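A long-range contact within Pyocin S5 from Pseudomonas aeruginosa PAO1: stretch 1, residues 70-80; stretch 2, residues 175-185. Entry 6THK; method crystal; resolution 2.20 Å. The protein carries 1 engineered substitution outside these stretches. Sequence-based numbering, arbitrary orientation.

Stretch 1 (70-80) EINKKVSDQVD
Stretch 2, residues 175-185: DSLSEAVKVLR

Both stretches are helical throughout and belong to longer helices; their N-to-C directions differ by 49° (signed crossing angle -49°), and the axes approach to 9.2 Å. The register is set by Asn72 and Ala180, whose CA atoms lie 5.6 Å apart. Near this point the first helix is kinked: the N atoms of Asn72 and Lys73 lack a bond to the preceding turn, whereas regular bonding resumes with Lys74 N to Glu70 O at 3.1 Å, followed by Val75 N to Ile71 O at 2.8 Å.

Ile71 has the most surface covered. Its CA-to-CB bond points toward the second helix, and with chi1 at 43° (p) and chi2 at 149°, between wells, CD1 reaches Ala180 CB at 3.7 Å and comes within 3.0 Å of Ser176 O. That oxygen already accepts a backbone bond from Ala180 N (3.0 Å), so the methyl lies unusually close to a carbonyl oxygen that is already hydrogen-bonded, a tight contact made by a side chain whose chi2 is off its wells.

Asn72 starts sideways, but chi1 -68° (m) and chi2 -26° bring OD1 to 3.6 Å from Ala180 CA. No direct hydrogen bond joins the stretches; instead one water donates to Asn72 OD1 (2.9 Å) and to Ala180 O (3.0 Å), bridging them.

Val75 (chi1 t) points toward the partner, placing CG2 4.2 Å from Ala180 CB and CG1 4.1 Å from Leu184 CD2. One turn on, Val79 CG2 meets Leu184 CD1 at 4.3 Å, extending the apolar packing.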

# COMPACT_ATOMS: atom_id res chain seq x y z
N GLU A 70 2.39 -60.59 30.36
CA GLU A 70 3.09 -59.46 30.99
C GLU A 70 3.87 -58.48 30.07
O GLU A 70 4.44 -57.51 30.59
CB GLU A 70 4.09 -59.98 32.04
CG GLU A 70 3.56 -61.00 33.04
CD GLU A 70 4.60 -61.57 34.00
OE1 GLU A 70 5.81 -61.52 33.67
OE2 GLU A 70 4.20 -62.06 35.07
N ILE A 71 3.95 -58.77 28.75
CA ILE A 71 4.73 -57.96 27.79
C ILE A 71 4.24 -56.51 27.65
O ILE A 71 5.07 -55.62 27.79
CB ILE A 71 4.89 -58.60 26.39
CG1 ILE A 71 3.56 -59.21 25.92
CG2 ILE A 71 6.05 -59.58 26.37
CD1 ILE A 71 3.33 -59.21 24.54
N ASN A 72 2.93 -56.28 27.39
CA ASN A 72 2.35 -54.94 27.21
C ASN A 72 2.62 -54.05 28.42
O ASN A 72 3.06 -52.92 28.24
CB ASN A 72 0.87 -55.02 26.87
CG ASN A 72 0.59 -55.62 25.51
OD1 ASN A 72 1.42 -55.57 24.60
ND2 ASN A 72 -0.62 -56.14 25.33
N LYS A 73 2.43 -54.61 29.64
CA LYS A 73 2.70 -53.95 30.92
C LYS A 73 4.18 -53.58 31.05
O LYS A 73 4.48 -52.45 31.43
CB LYS A 73 2.24 -54.84 32.09
N LYS A 74 5.11 -54.51 30.70
CA LYS A 74 6.56 -54.28 30.77
C LYS A 74 7.03 -53.25 29.72
O LYS A 74 7.95 -52.46 29.99
CB LYS A 74 7.33 -55.59 30.64
N VAL A 75 6.40 -53.26 28.52
CA VAL A 75 6.71 -52.34 27.41
C VAL A 75 6.27 -50.91 27.82
O VAL A 75 7.06 -49.98 27.73
CB VAL A 75 6.08 -52.81 26.07
CG1 VAL A 75 6.10 -51.71 25.01
CG2 VAL A 75 6.79 -54.06 25.54
N SER A 76 5.02 -50.78 28.31
CA SER A 76 4.45 -49.52 28.78
C SER A 76 5.30 -48.91 29.90
O SER A 76 5.53 -47.70 29.90
CB SER A 76 3.01 -49.73 29.26
OG SER A 76 2.37 -48.50 29.58
N ASP A 77 5.82 -49.76 30.79
CA ASP A 77 6.63 -49.31 31.90
C ASP A 77 8.05 -48.89 31.49
O ASP A 77 8.64 -48.05 32.17
CB ASP A 77 6.64 -50.35 33.04
CG ASP A 77 5.49 -50.16 34.02
OD1 ASP A 77 5.56 -49.22 34.84
OD2 ASP A 77 4.53 -50.95 33.96
N GLN A 78 8.60 -49.44 30.38
CA GLN A 78 9.94 -49.04 29.90
C GLN A 78 9.84 -47.67 29.26
O GLN A 78 10.73 -46.84 29.46
CB GLN A 78 10.56 -50.06 28.92
CG GLN A 78 12.04 -49.77 28.60
CD GLN A 78 12.62 -50.56 27.44
OE1 GLN A 78 12.19 -51.69 27.10
NE2 GLN A 78 13.66 -50.01 26.82
N VAL A 79 8.75 -47.42 28.52
CA VAL A 79 8.46 -46.14 27.86
C VAL A 79 8.38 -45.02 28.92
O VAL A 79 9.13 -44.04 28.82
CB VAL A 79 7.18 -46.25 26.98
CG1 VAL A 79 6.56 -44.87 26.70
CG2 VAL A 79 7.47 -46.98 25.68
N ASP A 80 7.53 -45.21 29.95
CA ASP A 80 7.29 -44.28 31.05
C ASP A 80 8.54 -44.03 31.90
O ASP A 80 8.82 -42.88 32.23
CB ASP A 80 6.13 -44.78 31.93
CG ASP A 80 4.81 -45.00 31.21
OD1 ASP A 80 4.71 -44.65 30.00
OD2 ASP A 80 3.87 -45.53 31.85
N ASP A 175 6.08 -64.73 19.03
CA ASP A 175 4.63 -64.61 19.16
C ASP A 175 4.27 -63.49 20.15
O ASP A 175 3.40 -62.68 19.85
CB ASP A 175 4.01 -65.94 19.58
CG ASP A 175 2.62 -65.81 20.15
OD1 ASP A 175 1.68 -65.57 19.37
OD2 ASP A 175 2.47 -65.92 21.39
N SER A 176 4.89 -63.48 21.33
CA SER A 176 4.61 -62.46 22.33
C SER A 176 5.12 -61.10 21.82
O SER A 176 4.37 -60.13 21.87
CB SER A 176 5.22 -62.84 23.68
OG SER A 176 6.63 -63.00 23.62
N LEU A 177 6.32 -61.06 21.22
CA LEU A 177 6.87 -59.83 20.66
C LEU A 177 6.01 -59.26 19.55
O LEU A 177 5.90 -58.03 19.46
CB LEU A 177 8.30 -60.00 20.19
CG LEU A 177 9.38 -59.49 21.14
CD1 LEU A 177 10.71 -60.10 20.80
CD2 LEU A 177 9.50 -57.98 21.06
N SER A 178 5.36 -60.13 18.72
CA SER A 178 4.48 -59.68 17.64
C SER A 178 3.30 -58.91 18.18
O SER A 178 2.94 -57.89 17.60
CB SER A 178 4.00 -60.85 16.79
OG SER A 178 4.93 -61.13 15.76
N GLU A 179 2.73 -59.36 19.31
CA GLU A 179 1.61 -58.70 19.97
C GLU A 179 2.06 -57.38 20.61
O GLU A 179 1.38 -56.36 20.48
CB GLU A 179 0.97 -59.63 21.02
CG GLU A 179 -0.52 -59.39 21.22
CD GLU A 179 -1.43 -59.80 20.08
OE1 GLU A 179 -1.10 -60.76 19.35
OE2 GLU A 179 -2.50 -59.15 19.92
N ALA A 180 3.23 -57.39 21.28
CA ALA A 180 3.80 -56.22 21.95
C ALA A 180 4.04 -55.06 20.97
O ALA A 180 3.79 -53.91 21.32
CB ALA A 180 5.09 -56.59 22.67
N VAL A 181 4.52 -55.40 19.76
CA VAL A 181 4.81 -54.48 18.64
C VAL A 181 3.50 -53.87 18.10
O VAL A 181 3.45 -52.66 17.89
CB VAL A 181 5.67 -55.19 17.54
CG1 VAL A 181 5.67 -54.41 16.23
CG2 VAL A 181 7.10 -55.44 18.00
N LYS A 182 2.45 -54.71 17.87
CA LYS A 182 1.14 -54.28 17.36
C LYS A 182 0.51 -53.23 18.28
O LYS A 182 0.01 -52.22 17.80
CB LYS A 182 0.18 -55.47 17.20
CG LYS A 182 0.42 -56.29 15.94
CD LYS A 182 -0.26 -57.66 16.00
CE LYS A 182 -0.16 -58.41 14.69
NZ LYS A 182 1.23 -58.85 14.40
N VAL A 183 0.58 -53.47 19.60
CA VAL A 183 0.07 -52.56 20.63
C VAL A 183 0.89 -51.26 20.66
O VAL A 183 0.28 -50.20 20.60
CB VAL A 183 -0.06 -53.25 22.01
CG1 VAL A 183 -0.45 -52.26 23.10
CG2 VAL A 183 -1.06 -54.40 21.96
N LEU A 184 2.25 -51.34 20.74
CA LEU A 184 3.12 -50.16 20.77
C LEU A 184 2.97 -49.30 19.51
O LEU A 184 2.82 -48.09 19.65
CB LEU A 184 4.60 -50.48 21.06
CG LEU A 184 5.58 -49.28 21.23
CD1 LEU A 184 5.12 -48.30 22.33
CD2 LEU A 184 6.97 -49.75 21.53
N ARG A 185 2.95 -49.91 18.31
CA ARG A 185 2.77 -49.24 17.01
C ARG A 185 1.42 -48.49 16.96
O ARG A 185 1.36 -47.40 16.40
CB ARG A 185 2.87 -50.26 15.87
CG ARG A 185 3.21 -49.68 14.50
CD ARG A 185 4.34 -50.45 13.82
NE ARG A 185 4.05 -51.89 13.72
CZ ARG A 185 4.79 -52.76 13.04
NH1 ARG A 185 5.87 -52.36 12.38
NH2 ARG A 185 4.45 -54.04 13.00
O HOH W 1 3.13 -53.23 24.14